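Local coordinates for Ent-copalyl diphosphate synthase (Streptomyces platensis, PDB 5BP8), which is a terpene cyclase-type enzyme of largely alpha-helical, alpha-alpha barrel architecture, related to squalene-hopene cyclases, at residues A[7-12]-A[275-280]; A[18-23]-A[281-286]; A[269-274]-A[507-512]; A[447-452]-A[489-494]; A[455-460]-A[512-517]. All blocks are in the same frame, centred on the assembly; numbering follows the deposited sequence. Where two conformers were deposited one is given.

Contact 1: residues A[7-12]-A[275-280]; sequences PREAEA and GLRYEA. With SO4 (sulfate ion), chain C.
Glu9 and Arg277 meet at the protein surface with their side chains oblique to each other, the carboxylate and guanidinium planes turned 70° apart. Glu9 OE1 stands over one face of the guanidinium, 3.0 Å from Arg277 NH1. Approached from above its plane, the guanidinium offers no hydrogen to this oxygen, and the pairing is electrostatic. Two waters tie the same residues together. One donates to Glu9 OE1 at 2.6 Å and accepts from Arg277 N; the other donates to both carbonyl oxygens, Glu9 O and Arg277 O. Beside this polar edge, Leu276 turns both methyls onto the helix. Its CD1 lies 3.5 Å from Arg8 O and 4.0 Å from Ala12 CB, while CD2 rests 3.9 Å from Arg8 CB. Beyond CB the Arg8 chain leads away from the loop, bent at chi2 (-140°), and its guanidinium meets a sulfate ion edge-on. Arg8 NH2 donates to sulfate O1 at 3.0 Å with an N-H...O angle of 162°, and NH1 donates to O4; the ion is probably a remnant of the crystallisation liquor. The loop 275-280 links helix 260-274 to helix 282-291 and runs across the start of helix 7-20. Leu276 also touches Ala516 of helix 504-518, where Arg8 packs on Leu515, and the Tyr278 ring leans on Leu271 and Ala272 of helix 260-274.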
# COMPACT_ATOMS: atom_id res chain seq x y z
N PRO A 7 -25.28 -16.02 8.76
CA PRO A 7 -25.37 -14.58 8.44
C PRO A 7 -24.10 -14.13 7.72
O PRO A 7 -24.13 -13.25 6.85
CB PRO A 7 -25.48 -13.91 9.81
CG PRO A 7 -24.78 -14.84 10.75
CD PRO A 7 -24.98 -16.23 10.20
N ARG A 8 -22.98 -14.76 8.09
CA ARG A 8 -21.71 -14.42 7.52
C ARG A 8 -21.50 -15.12 6.18
O ARG A 8 -20.68 -14.65 5.38
CB ARG A 8 -20.58 -14.69 8.51
CG ARG A 8 -20.81 -13.95 9.82
CD ARG A 8 -19.57 -13.33 10.43
NE ARG A 8 -19.89 -12.67 11.70
CZ ARG A 8 -20.29 -11.41 11.84
NH1 ARG A 8 -20.42 -10.59 10.80
NH2 ARG A 8 -20.55 -10.94 13.06
N GLU A 9 -22.26 -16.18 5.88
CA GLU A 9 -22.28 -16.71 4.50
C GLU A 9 -22.84 -15.65 3.53
O GLU A 9 -22.32 -15.45 2.42
CB GLU A 9 -23.11 -18.00 4.38
CG GLU A 9 -22.38 -19.24 4.88
CD GLU A 9 -23.30 -20.46 5.02
OE1 GLU A 9 -22.89 -21.40 5.72
OE2 GLU A 9 -24.42 -20.48 4.46
N ALA A 10 -23.91 -15.00 3.96
CA ALA A 10 -24.51 -13.92 3.18
C ALA A 10 -23.53 -12.77 3.01
O ALA A 10 -23.42 -12.19 1.94
CB ALA A 10 -25.80 -13.43 3.85
N GLU A 11 -22.84 -12.43 4.08
CA GLU A 11 -21.80 -11.41 4.02
C GLU A 11 -20.70 -11.77 3.04
O GLU A 11 -20.24 -10.92 2.31
CB GLU A 11 -21.14 -11.26 5.37
CG GLU A 11 -21.80 -10.25 6.26
CD GLU A 11 -20.95 -9.99 7.49
OE1 GLU A 11 -21.20 -10.68 8.49
OE2 GLU A 11 -20.01 -9.14 7.42
N ALA A 12 -20.26 -13.03 3.05
CA ALA A 12 -19.25 -13.49 2.11
C ALA A 12 -19.71 -13.33 0.66
O ALA A 12 -18.95 -12.87 -0.20
CB ALA A 12 -18.85 -14.93 2.39
N GLY A 275 -13.27 -20.32 6.50
CA GLY A 275 -14.14 -21.48 6.80
C GLY A 275 -15.59 -21.30 6.37
O GLY A 275 -16.40 -22.20 6.55
N LEU A 276 -15.94 -20.14 5.79
CA LEU A 276 -17.29 -19.92 5.26
C LEU A 276 -17.55 -20.64 3.94
O LEU A 276 -16.65 -20.80 3.11
CB LEU A 276 -17.55 -18.41 5.07
CG LEU A 276 -17.56 -17.60 6.36
CD1 LEU A 276 -17.53 -16.11 6.03
CD2 LEU A 276 -18.78 -17.92 7.22
N ARG A 277 -18.81 -21.04 3.75
CA ARG A 277 -19.26 -21.63 2.50
C ARG A 277 -19.71 -20.52 1.56
O ARG A 277 -20.44 -19.63 1.95
CB ARG A 277 -20.42 -22.62 2.71
CG ARG A 277 -20.02 -23.94 3.36
CD ARG A 277 -21.18 -24.95 3.39
NE ARG A 277 -21.94 -24.86 4.64
CZ ARG A 277 -23.16 -24.30 4.79
NH1 ARG A 277 -23.72 -24.29 6.00
NH2 ARG A 277 -23.82 -23.77 3.76
N TYR A 278 -19.21 -20.58 0.34
CA TYR A 278 -19.58 -19.64 -0.70
C TYR A 278 -19.14 -20.25 -2.00
O TYR A 278 -18.35 -21.21 -2.01
CB TYR A 278 -18.86 -18.29 -0.53
CG TYR A 278 -17.38 -18.45 -0.53
CD1 TYR A 278 -16.64 -18.38 -1.72
CD2 TYR A 278 -16.70 -18.69 0.65
CE1 TYR A 278 -15.27 -18.54 -1.72
CE2 TYR A 278 -15.33 -18.85 0.66
CZ TYR A 278 -14.63 -18.79 -0.52
OH TYR A 278 -13.27 -18.96 -0.47
N GLU A 279 -19.65 -19.68 -3.08
CA GLU A 279 -19.18 -19.98 -4.41
C GLU A 279 -18.43 -18.74 -4.93
O GLU A 279 -19.01 -17.64 -5.05
CB GLU A 279 -20.37 -20.33 -5.29
CG GLU A 279 -20.05 -20.63 -6.74
CD GLU A 279 -19.26 -21.91 -6.93
OE1 GLU A 279 -19.20 -22.74 -6.00
OE2 GLU A 279 -18.72 -22.09 -8.04
N ALA A 280 -17.14 -18.89 -5.24
CA ALA A 280 -16.38 -17.81 -5.87
C ALA A 280 -17.00 -17.51 -7.22
O ALA A 280 -17.20 -18.44 -8.04
CB ALA A 280 -14.92 -18.18 -6.05
S SO4 C . -21.37 -7.02 12.13
O1 SO4 C . -21.81 -8.21 12.91
O2 SO4 C . -20.55 -6.17 13.02
O3 SO4 C . -22.53 -6.24 11.65
O4 SO4 C . -20.58 -7.47 10.95
O HOH W 1 -21.94 -17.51 0.64
O HOH W 2 -20.34 -21.20 6.21

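Contact 2: residues A[18-23]-A[281-286]; sequences ATVADP and PAALLD
Val20 holds CG1 anti to its backbone N (chi1 166°) and CG2 anti to its carbonyl carbon, a fork that spreads the two methyls over the N-cap and first turn of helix 282-291. Leu284 keeps CG beside its backbone N (chi1 -65°), and its branch CD2 extends toward the valine. The CG2 methyl of Val20 does most of the touching: it lies 3.6 Å from Pro281 CB and equally 3.6 Å from Leu284 CD2, wedged between the proline ring and the leucine branch. Both partners meet the valine at a slant, and Pro281 CG follows at 3.8 Å from Val20 CG2. The other methyl, CG1, makes a looser contact, 4.2 Å from Ala283 CB. The preceding residue, Thr19, brings its CG2 to 4.1 Å from Leu284 CD2, the two side chains crossing at about a right angle, while Thr19 OG1 is bonded to Leu15 O within its own helix. Pro281 occupies the N-cap position, and its carbonyl O accepts from Leu284 N at 3.1 Å in the first turn. The contact is thus apolar, between the last turn of helix 7-20 and the first turn of helix 282-291. Helix 260-274 touches both: Thr19 meets its Glu263 and Leu284 its Gln264. Pro281 and Leu284 also reach back to Leu16 of helix 7-20, and past the helix end Asp22 forms a salt bridge with Arg248 of helix 237-249.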
# COMPACT_ATOMS: atom_id res chain seq x y z
N ALA A 18 -19.58 -7.54 -4.55
CA ALA A 18 -19.14 -6.15 -4.60
C ALA A 18 -17.77 -6.06 -5.26
O ALA A 18 -17.52 -5.14 -6.03
CB ALA A 18 -19.11 -5.54 -3.22
N THR A 19 -16.90 -7.02 -4.95
CA THR A 19 -15.60 -7.10 -5.56
C THR A 19 -15.69 -7.31 -7.07
O THR A 19 -15.02 -6.62 -7.85
CB THR A 19 -14.75 -8.18 -4.88
OG1 THR A 19 -14.73 -7.94 -3.46
CG2 THR A 19 -13.33 -8.15 -5.42
N VAL A 20 -16.56 -8.23 -7.50
CA VAL A 20 -16.79 -8.41 -8.92
C VAL A 20 -17.21 -7.10 -9.60
O VAL A 20 -16.78 -6.79 -10.71
CB VAL A 20 -17.90 -9.48 -9.17
CG1 VAL A 20 -18.39 -9.43 -10.60
CG2 VAL A 20 -17.36 -10.86 -8.85
N ALA A 21 -18.05 -6.33 -8.93
CA ALA A 21 -18.62 -5.13 -9.54
C ALA A 21 -17.63 -3.96 -9.52
O ALA A 21 -17.93 -2.91 -10.06
CB ALA A 21 -19.89 -4.74 -8.81
N ASP A 22 -16.45 -4.16 -8.91
CA ASP A 22 -15.44 -3.11 -8.82
C ASP A 22 -14.15 -3.50 -9.55
O ASP A 22 -13.26 -4.14 -8.99
CB ASP A 22 -15.17 -2.78 -7.35
CG ASP A 22 -14.12 -1.67 -7.17
OD1 ASP A 22 -13.80 -0.99 -8.17
OD2 ASP A 22 -13.65 -1.48 -6.02
N PRO A 23 -14.05 -3.13 -10.83
CA PRO A 23 -12.88 -3.48 -11.61
C PRO A 23 -11.62 -2.67 -11.25
O PRO A 23 -10.53 -2.93 -11.79
CB PRO A 23 -13.32 -3.20 -13.04
CG PRO A 23 -14.25 -2.05 -12.91
CD PRO A 23 -15.00 -2.31 -11.62
N PRO A 281 -17.35 -16.23 -7.46
CA PRO A 281 -17.84 -15.90 -8.78
C PRO A 281 -16.76 -16.18 -9.82
O PRO A 281 -15.58 -15.84 -9.62
CB PRO A 281 -18.12 -14.39 -8.68
CG PRO A 281 -18.34 -14.13 -7.24
CD PRO A 281 -17.42 -15.08 -6.54
N ALA A 282 -17.16 -16.83 -10.90
CA ALA A 282 -16.25 -17.14 -11.99
C ALA A 282 -15.51 -15.92 -12.50
O ALA A 282 -14.38 -16.04 -12.94
CB ALA A 282 -17.02 -17.79 -13.14
N ALA A 283 -16.17 -14.76 -12.49
CA ALA A 283 -15.57 -13.54 -13.00
C ALA A 283 -14.28 -13.20 -12.27
O ALA A 283 -13.36 -12.67 -12.89
CB ALA A 283 -16.55 -12.36 -12.93
N LEU A 284 -14.18 -13.48 -10.96
CA LEU A 284 -12.94 -13.17 -10.24
C LEU A 284 -11.84 -14.10 -10.70
O LEU A 284 -10.72 -13.66 -10.94
CB LEU A 284 -13.09 -13.29 -8.72
CG LEU A 284 -14.04 -12.29 -8.06
CD1 LEU A 284 -13.96 -12.44 -6.56
CD2 LEU A 284 -13.76 -10.87 -8.50
N LEU A 285 -12.16 -15.39 -10.83
CA LEU A 285 -11.16 -16.37 -11.16
C LEU A 285 -10.73 -16.17 -12.60
O LEU A 285 -9.54 -16.29 -12.92
CB LEU A 285 -11.67 -17.80 -10.93
CG LEU A 285 -12.27 -18.12 -9.56
CD1 LEU A 285 -12.80 -19.55 -9.49
CD2 LEU A 285 -11.26 -17.90 -8.46
N ASP A 286 -11.67 -15.82 -13.48
CA ASP A 286 -11.33 -15.49 -14.87
C ASP A 286 -10.39 -14.29 -15.02
O ASP A 286 -9.47 -14.34 -15.84
CB ASP A 286 -12.57 -15.22 -15.72
CG ASP A 286 -13.44 -16.45 -15.91
OD1 ASP A 286 -12.98 -17.59 -15.74
OD2 ASP A 286 -14.61 -16.23 -16.26

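Contact 3: residues A[269-274]-A[507-512]; sequences NSLAAS and IRAARL. With SO4 (sulfate ion), chain C.
Ser270 and Ala509 mark a buried helix-helix contact between two nearly parallel neighbours, the C-terminal part of helix 260-274 and the middle of helix 504-518. The segment axes run 4° apart and approach to 8.6 Å, a close spacing that the small residues at the interface permit. Ser270 CB lies 3.9 Å from Ala509 CB and 3.8 Å from Ala509 O, so the serine presents its carbon to the neighbouring backbone. Its OG is spent at home, hydrogen-bonded to Trp266 O one turn earlier. Beside this pair two leucines fill in. Leu271 CD1 comes 4.1 Å from Leu512 CD2, the side chains meeting at a slant, and lies more loosely beside Ala509 CB. The chi1 of Leu271 (-93°) stands away from a staggered value, which may reflect confinement; Leu15 and Leu16 of helix 7-20 also touch it. Ser274 OG donates to Leu271 O at 2.6 Å, tilted from the carbonyl plane. Arg511 takes no part in the helix interface; its chain, extended from CG to NE, carries the guanidinium to the sulfate ion, which lies at its edge: NH1 donates to sulfate O4 at 3.1 Å and NH2 to O2 at 2.8 Å, with angles near 165°. NH2 also bonds to Leu482 O. Two helices far apart in sequence, lying side by side and pointing the same way, fit the layered alpha-alpha barrel of this family, in which helices within one layer run parallel.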
# COMPACT_ATOMS: atom_id res chain seq x y z
N ASN A 269 -8.29 -15.24 -0.84
CA ASN A 269 -7.52 -15.97 0.18
C ASN A 269 -8.04 -15.78 1.59
O ASN A 269 -8.04 -16.72 2.39
CB ASN A 269 -6.01 -15.66 0.10
CG ASN A 269 -5.37 -16.24 -1.15
OD1 ASN A 269 -5.77 -17.30 -1.65
ND2 ASN A 269 -4.37 -15.54 -1.67
N SER A 270 -8.52 -14.59 1.90
CA SER A 270 -9.15 -14.36 3.19
C SER A 270 -10.41 -15.21 3.34
O SER A 270 -10.60 -15.86 4.38
CB SER A 270 -9.49 -12.88 3.35
OG SER A 270 -8.30 -12.13 3.55
N LEU A 271 -11.25 -15.23 2.32
CA LEU A 271 -12.49 -16.03 2.35
C LEU A 271 -12.22 -17.53 2.43
O LEU A 271 -12.96 -18.25 3.11
CB LEU A 271 -13.38 -15.72 1.17
CG LEU A 271 -14.43 -14.63 1.44
CD1 LEU A 271 -13.94 -13.55 2.39
CD2 LEU A 271 -14.84 -14.01 0.12
N ALA A 272 -11.17 -17.99 1.76
CA ALA A 272 -10.77 -19.41 1.85
C ALA A 272 -10.34 -19.78 3.25
O ALA A 272 -10.58 -20.89 3.71
CB ALA A 272 -9.66 -19.72 0.87
N ALA A 273 -9.67 -18.85 3.92
CA ALA A 273 -9.20 -19.04 5.28
C ALA A 273 -10.32 -18.97 6.30
O ALA A 273 -10.18 -19.51 7.41
CB ALA A 273 -8.14 -18.00 5.62
N SER A 274 -11.41 -18.31 5.94
CA SER A 274 -12.50 -18.04 6.87
C SER A 274 -13.28 -19.27 7.31
O SER A 274 -13.92 -19.24 8.36
CB SER A 274 -13.49 -17.04 6.25
OG SER A 274 -14.26 -17.64 5.22
N ILE A 507 -9.26 -5.03 3.70
CA ILE A 507 -9.44 -5.01 5.14
C ILE A 507 -10.80 -5.61 5.54
O ILE A 507 -10.86 -6.39 6.49
CB ILE A 507 -9.26 -3.57 5.68
CG1 ILE A 507 -7.83 -3.09 5.43
CG2 ILE A 507 -9.56 -3.51 7.17
CD1 ILE A 507 -7.67 -1.58 5.63
N ARG A 508 -11.85 -5.27 4.81
CA ARG A 508 -13.18 -5.80 5.08
C ARG A 508 -13.16 -7.33 4.99
O ARG A 508 -13.82 -8.01 5.79
CB ARG A 508 -14.23 -5.21 4.13
CG ARG A 508 -14.47 -3.72 4.37
CD ARG A 508 -15.59 -3.11 3.54
NE ARG A 508 -16.88 -3.35 4.18
CZ ARG A 508 -17.98 -2.61 4.03
NH1 ARG A 508 -18.00 -1.51 3.26
NH2 ARG A 508 -19.08 -2.97 4.68
N ALA A 509 -12.39 -7.87 4.04
CA ALA A 509 -12.32 -9.33 3.88
C ALA A 509 -11.58 -9.97 5.05
O ALA A 509 -11.96 -11.03 5.53
CB ALA A 509 -11.69 -9.70 2.55
N ALA A 510 -10.54 -9.30 5.53
CA ALA A 510 -9.82 -9.75 6.69
C ALA A 510 -10.69 -9.76 7.94
O ALA A 510 -10.63 -10.70 8.76
CB ALA A 510 -8.57 -8.90 6.90
N ARG A 511 -11.51 -8.73 8.09
CA ARG A 511 -12.43 -8.63 9.21
C ARG A 511 -13.44 -9.78 9.17
O ARG A 511 -13.68 -10.45 10.17
CB ARG A 511 -13.15 -7.29 9.22
CG ARG A 511 -14.19 -7.15 10.32
CD ARG A 511 -14.93 -5.82 10.23
NE ARG A 511 -15.83 -5.61 11.36
CZ ARG A 511 -17.13 -5.93 11.39
NH1 ARG A 511 -17.74 -6.50 10.36
NH2 ARG A 511 -17.83 -5.65 12.48
N LEU A 512 -13.99 -10.01 7.99
CA LEU A 512 -14.99 -11.08 7.82
C LEU A 512 -14.40 -12.45 8.21
O LEU A 512 -15.02 -13.20 8.98
CB LEU A 512 -15.55 -11.08 6.41
CG LEU A 512 -16.54 -12.22 6.07
CD1 LEU A 512 -17.72 -12.21 7.00
CD2 LEU A 512 -17.01 -12.11 4.63
S SO4 C . -21.37 -7.02 12.13
O1 SO4 C . -21.81 -8.21 12.91
O2 SO4 C . -20.55 -6.17 13.02
O3 SO4 C . -22.53 -6.24 11.65
O4 SO4 C . -20.58 -7.47 10.95

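Contact 4: residues A[447-452]-A[489-494]; sequences GTTEET and ASYPGL
Leu494 lies against Glu450 and Glu451 where a loop crosses the N-cap and first turn of helix 449-461, within the squalene-hopene cyclase-like helical domain. Leu494 CB and CG pass Glu450 OE1, each at 4.1 Å, the two chains running antiparallel past one another. At the tip, CD1 meets both carboxylates, 3.6 Å from Glu450 OE1 and 3.6 Å from Glu451 OE1, crossing the Glu451 chain at about a right angle. Both carboxylates are held from elsewhere as well: Glu450 OE2 by Tyr454, His399 and Trp495, Glu451 OE2 by Ser401 and Arg444 N. A water donates to Glu450 OE1 and to Pro492 O, joining helix and loop, and a second water accepts from Leu494 N. On the other flank Thr449 CB sits 3.7 Å from Tyr491 CE1, with CG2 near the phenol oxygen, which bonds to Asp486. Pro492 CG touches Thr448 CG2 at 3.9 Å. Thr448 caps the helix: chi1 of 62° sets OG1 between the backbone N and the carbonyl carbon, where it accepts from Glu451 N at 3.0 Å and donates to the anti lone pair of Glu451 OE1. Thr448 O takes two donors, Thr452 N and Thr452 OG1, from opposite faces of its plane.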
# COMPACT_ATOMS: atom_id res chain seq x y z
N GLY A 447 -5.66 0.82 18.17
CA GLY A 447 -6.43 -0.35 17.71
C GLY A 447 -7.08 -0.10 16.36
O GLY A 447 -7.74 0.93 16.15
N THR A 448 -6.91 -1.05 15.42
CA THR A 448 -7.53 -0.93 14.12
C THR A 448 -8.27 -2.22 13.78
O THR A 448 -7.93 -3.29 14.27
CB THR A 448 -6.52 -0.68 13.00
OG1 THR A 448 -5.59 -1.78 12.89
CG2 THR A 448 -5.74 0.62 13.25
N THR A 449 -9.26 -2.08 12.94
CA THR A 449 -9.97 -3.24 12.37
C THR A 449 -8.97 -4.19 11.68
O THR A 449 -8.96 -5.41 11.97
CB THR A 449 -11.04 -2.77 11.37
OG1 THR A 449 -12.10 -2.11 12.09
CG2 THR A 449 -11.64 -3.93 10.54
N GLU A 450 -8.11 -3.62 10.82
CA GLU A 450 -7.19 -4.46 10.05
C GLU A 450 -6.29 -5.29 10.96
O GLU A 450 -6.20 -6.51 10.83
CB GLU A 450 -6.35 -3.60 9.11
CG GLU A 450 -5.38 -4.41 8.25
CD GLU A 450 -4.55 -3.56 7.29
OE1 GLU A 450 -4.66 -2.29 7.35
OE2 GLU A 450 -3.81 -4.16 6.50
N GLU A 451 -5.62 -4.62 11.90
CA GLU A 451 -4.61 -5.30 12.70
C GLU A 451 -5.23 -6.27 13.71
O GLU A 451 -4.68 -7.35 13.97
CB GLU A 451 -3.67 -4.29 13.37
CG GLU A 451 -2.93 -3.41 12.36
CD GLU A 451 -2.29 -2.19 12.99
OE1 GLU A 451 -3.01 -1.21 13.27
OE2 GLU A 451 -1.06 -2.18 13.17
N THR A 452 -6.38 -5.89 14.25
CA THR A 452 -7.13 -6.76 15.13
C THR A 452 -7.53 -8.04 14.36
O THR A 452 -7.35 -9.18 14.88
CB THR A 452 -8.38 -6.05 15.69
OG1 THR A 452 -7.98 -4.87 16.42
CG2 THR A 452 -9.14 -7.00 16.62
N ALA A 489 -14.86 3.70 6.04
CA ALA A 489 -14.54 5.03 5.54
C ALA A 489 -13.35 5.66 6.25
O ALA A 489 -12.77 6.60 5.72
CB ALA A 489 -15.76 5.96 5.65
N SER A 490 -12.99 5.17 7.44
CA SER A 490 -11.87 5.72 8.19
C SER A 490 -10.78 4.69 8.50
O SER A 490 -9.92 4.93 9.31
CB SER A 490 -12.38 6.36 9.48
OG SER A 490 -13.28 7.41 9.16
N TYR A 491 -10.81 3.53 7.84
CA TYR A 491 -9.72 2.56 8.06
C TYR A 491 -8.39 3.26 7.78
O TYR A 491 -8.23 3.86 6.72
CB TYR A 491 -9.84 1.39 7.08
CG TYR A 491 -10.93 0.39 7.31
CD1 TYR A 491 -11.60 0.26 8.53
CD2 TYR A 491 -11.26 -0.51 6.30
CE1 TYR A 491 -12.58 -0.71 8.71
CE2 TYR A 491 -12.23 -1.48 6.47
CZ TYR A 491 -12.87 -1.59 7.67
OH TYR A 491 -13.80 -2.56 7.81
N PRO A 492 -7.46 3.26 8.73
CA PRO A 492 -6.17 3.95 8.47
C PRO A 492 -5.33 3.26 7.40
O PRO A 492 -5.36 2.03 7.32
CB PRO A 492 -5.45 3.87 9.80
CG PRO A 492 -6.50 3.58 10.80
CD PRO A 492 -7.53 2.76 10.11
N GLY A 493 -4.60 4.03 6.61
CA GLY A 493 -3.67 3.47 5.66
C GLY A 493 -2.41 2.96 6.35
O GLY A 493 -1.79 3.69 7.12
N LEU A 494 -2.07 1.71 6.10
CA LEU A 494 -0.89 1.08 6.69
C LEU A 494 0.03 0.41 5.65
O LEU A 494 1.14 0.01 5.98
CB LEU A 494 -1.33 0.04 7.72
CG LEU A 494 -2.17 0.53 8.91
CD1 LEU A 494 -2.56 -0.65 9.76
CD2 LEU A 494 -1.37 1.51 9.73
O HOH W 3 -4.35 -0.12 5.70
O HOH W 4 -6.10 -0.21 8.80

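Contact 5: residues A[455-460]-A[512-517]; sequences MVQLLM and LAALAL
Met460 N donates to Val456 O at 2.9 Å, and across the interface Leu517 N donates to Ala513 O at the same distance; these bonds hold each helix, while between the helices the contact is mostly apolar. Val456 holds CG1 anti to its backbone N (chi1 166°), and this methyl rests 3.7 Å from Ala514 CB and 3.5 Å from Ala514 O. Gln457 extends beyond CG over the alanines: CG lies 4.0 Å from Ala514 N, and NE2 ends 3.9 Å from Ala513 CB, with a weak hydrogen bond to Ala510 O one turn earlier. Leu517 CD1 also touches Gln457 CG. One turn on, Met460, a selenomethionine, brings its CB to 3.9 Å from Leu517 CB; its chain then bends at chi2 (-64°), SE still passing near Leu517 O. The small Ala513 and Ala514 are consistent with the close approach of the segment axes, 8.5 Å at a crossing angle of 39°. Helix 469-484 lines the same interface, with Val456 on Cys479, Met460 on Ala475 and Ala514 on Leu482, while helix 7-20 covers the far face of helix 504-518 at Leu512.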
# COMPACT_ATOMS: atom_id res chain seq x y z
N MSE A 455 -4.69 -10.56 14.00
CA MSE A 455 -4.40 -11.30 15.23
C MSE A 455 -5.47 -12.30 15.57
O MSE A 455 -5.15 -13.41 16.05
CB MSE A 455 -4.13 -10.34 16.39
CG MSE A 455 -2.82 -9.59 16.14
SE MSE A 455 -1.22 -10.72 16.03
CE MSE A 455 -1.04 -10.93 14.10
N VAL A 456 -6.73 -11.97 15.37
CA VAL A 456 -7.80 -12.94 15.62
C VAL A 456 -7.61 -14.17 14.71
O VAL A 456 -7.69 -15.33 15.19
CB VAL A 456 -9.19 -12.30 15.45
CG1 VAL A 456 -10.28 -13.37 15.37
CG2 VAL A 456 -9.47 -11.34 16.58
N GLN A 457 -7.32 -13.93 13.43
CA GLN A 457 -7.04 -15.02 12.49
C GLN A 457 -5.86 -15.87 12.92
O GLN A 457 -5.95 -17.10 12.91
CB GLN A 457 -6.72 -14.51 11.10
CG GLN A 457 -7.90 -13.92 10.38
CD GLN A 457 -7.56 -13.56 8.95
OE1 GLN A 457 -6.99 -14.38 8.21
NE2 GLN A 457 -7.91 -12.34 8.55
N LEU A 458 -4.75 -15.22 13.30
CA LEU A 458 -3.56 -15.92 13.76
C LEU A 458 -3.90 -16.83 14.91
O LEU A 458 -3.54 -18.02 14.90
CB LEU A 458 -2.46 -14.93 14.18
CG LEU A 458 -1.17 -15.51 14.75
CD1 LEU A 458 -0.61 -16.62 13.88
CD2 LEU A 458 -0.11 -14.43 14.95
N LEU A 459 -4.57 -16.28 15.93
CA LEU A 459 -4.88 -17.05 17.14
C LEU A 459 -5.83 -18.21 16.86
O LEU A 459 -5.59 -19.33 17.35
CB LEU A 459 -5.47 -16.14 18.22
CG LEU A 459 -4.52 -15.10 18.82
CD1 LEU A 459 -5.29 -14.13 19.71
CD2 LEU A 459 -3.40 -15.75 19.61
N MSE A 460 -6.87 -17.97 16.08
CA MSE A 460 -7.85 -19.03 15.77
C MSE A 460 -7.28 -20.09 14.87
O MSE A 460 -7.46 -21.31 15.13
CB MSE A 460 -9.14 -18.44 15.22
CG MSE A 460 -9.88 -17.56 16.22
SE MSE A 460 -10.52 -18.54 17.81
CE MSE A 460 -8.97 -18.76 18.97
N LEU A 512 -13.99 -10.01 7.99
CA LEU A 512 -14.99 -11.08 7.82
C LEU A 512 -14.40 -12.45 8.21
O LEU A 512 -15.02 -13.20 8.98
CB LEU A 512 -15.55 -11.08 6.41
CG LEU A 512 -16.54 -12.22 6.07
CD1 LEU A 512 -17.72 -12.21 7.00
CD2 LEU A 512 -17.01 -12.11 4.63
N ALA A 513 -13.21 -12.74 7.71
CA ALA A 513 -12.49 -13.97 8.07
C ALA A 513 -12.29 -14.13 9.57
O ALA A 513 -12.56 -15.20 10.14
CB ALA A 513 -11.16 -14.03 7.34
N ALA A 514 -11.81 -13.07 10.23
CA ALA A 514 -11.64 -13.06 11.68
C ALA A 514 -12.93 -13.37 12.43
O ALA A 514 -12.94 -14.22 13.31
CB ALA A 514 -11.10 -11.72 12.14
N LEU A 515 -14.02 -12.70 12.06
CA LEU A 515 -15.28 -12.87 12.75
C LEU A 515 -15.86 -14.27 12.50
O LEU A 515 -16.46 -14.84 13.41
CB LEU A 515 -16.28 -11.78 12.34
CG LEU A 515 -16.02 -10.37 12.89
CD1 LEU A 515 -17.08 -9.43 12.36
CD2 LEU A 515 -16.03 -10.32 14.40
N ALA A 516 -15.65 -14.83 11.32
CA ALA A 516 -16.10 -16.19 11.01
C ALA A 516 -15.31 -17.21 11.83
O ALA A 516 -15.90 -18.15 12.39
CB ALA A 516 -15.96 -16.48 9.53
N LEU A 517 -14.00 -17.04 11.88
CA LEU A 517 -13.13 -17.95 12.63
C LEU A 517 -13.34 -17.83 14.13
O LEU A 517 -13.28 -18.83 14.85
CB LEU A 517 -11.66 -17.70 12.27
CG LEU A 517 -11.28 -18.07 10.84
CD1 LEU A 517 -10.00 -17.40 10.40
CD2 LEU A 517 -11.17 -19.59 10.68

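Overall arrangement
Helix 504-518 ties the set together: contact 3 packs it on helix 260-274 and contact 5 on helix 449-461, with centres 8 Å apart and Leu512 in both. Helix 7-20 serves contacts 1 and 2, centres 15 Å apart, and contact 1 touches contacts 3 and 5 through Leu512. Contact 4, at the start of helix 449-461, is nested inside the loop closed by contact 3, with centres 14 Å apart. A sulfate, probably from the crystallisation liquor, is bound by both Arg8 and Arg511. Contacts 1 to 3 each join residues more than 230 positions apart, so the first and last helices pack together with helices 260-274 and 282-291 from mid-chain in one helical domain.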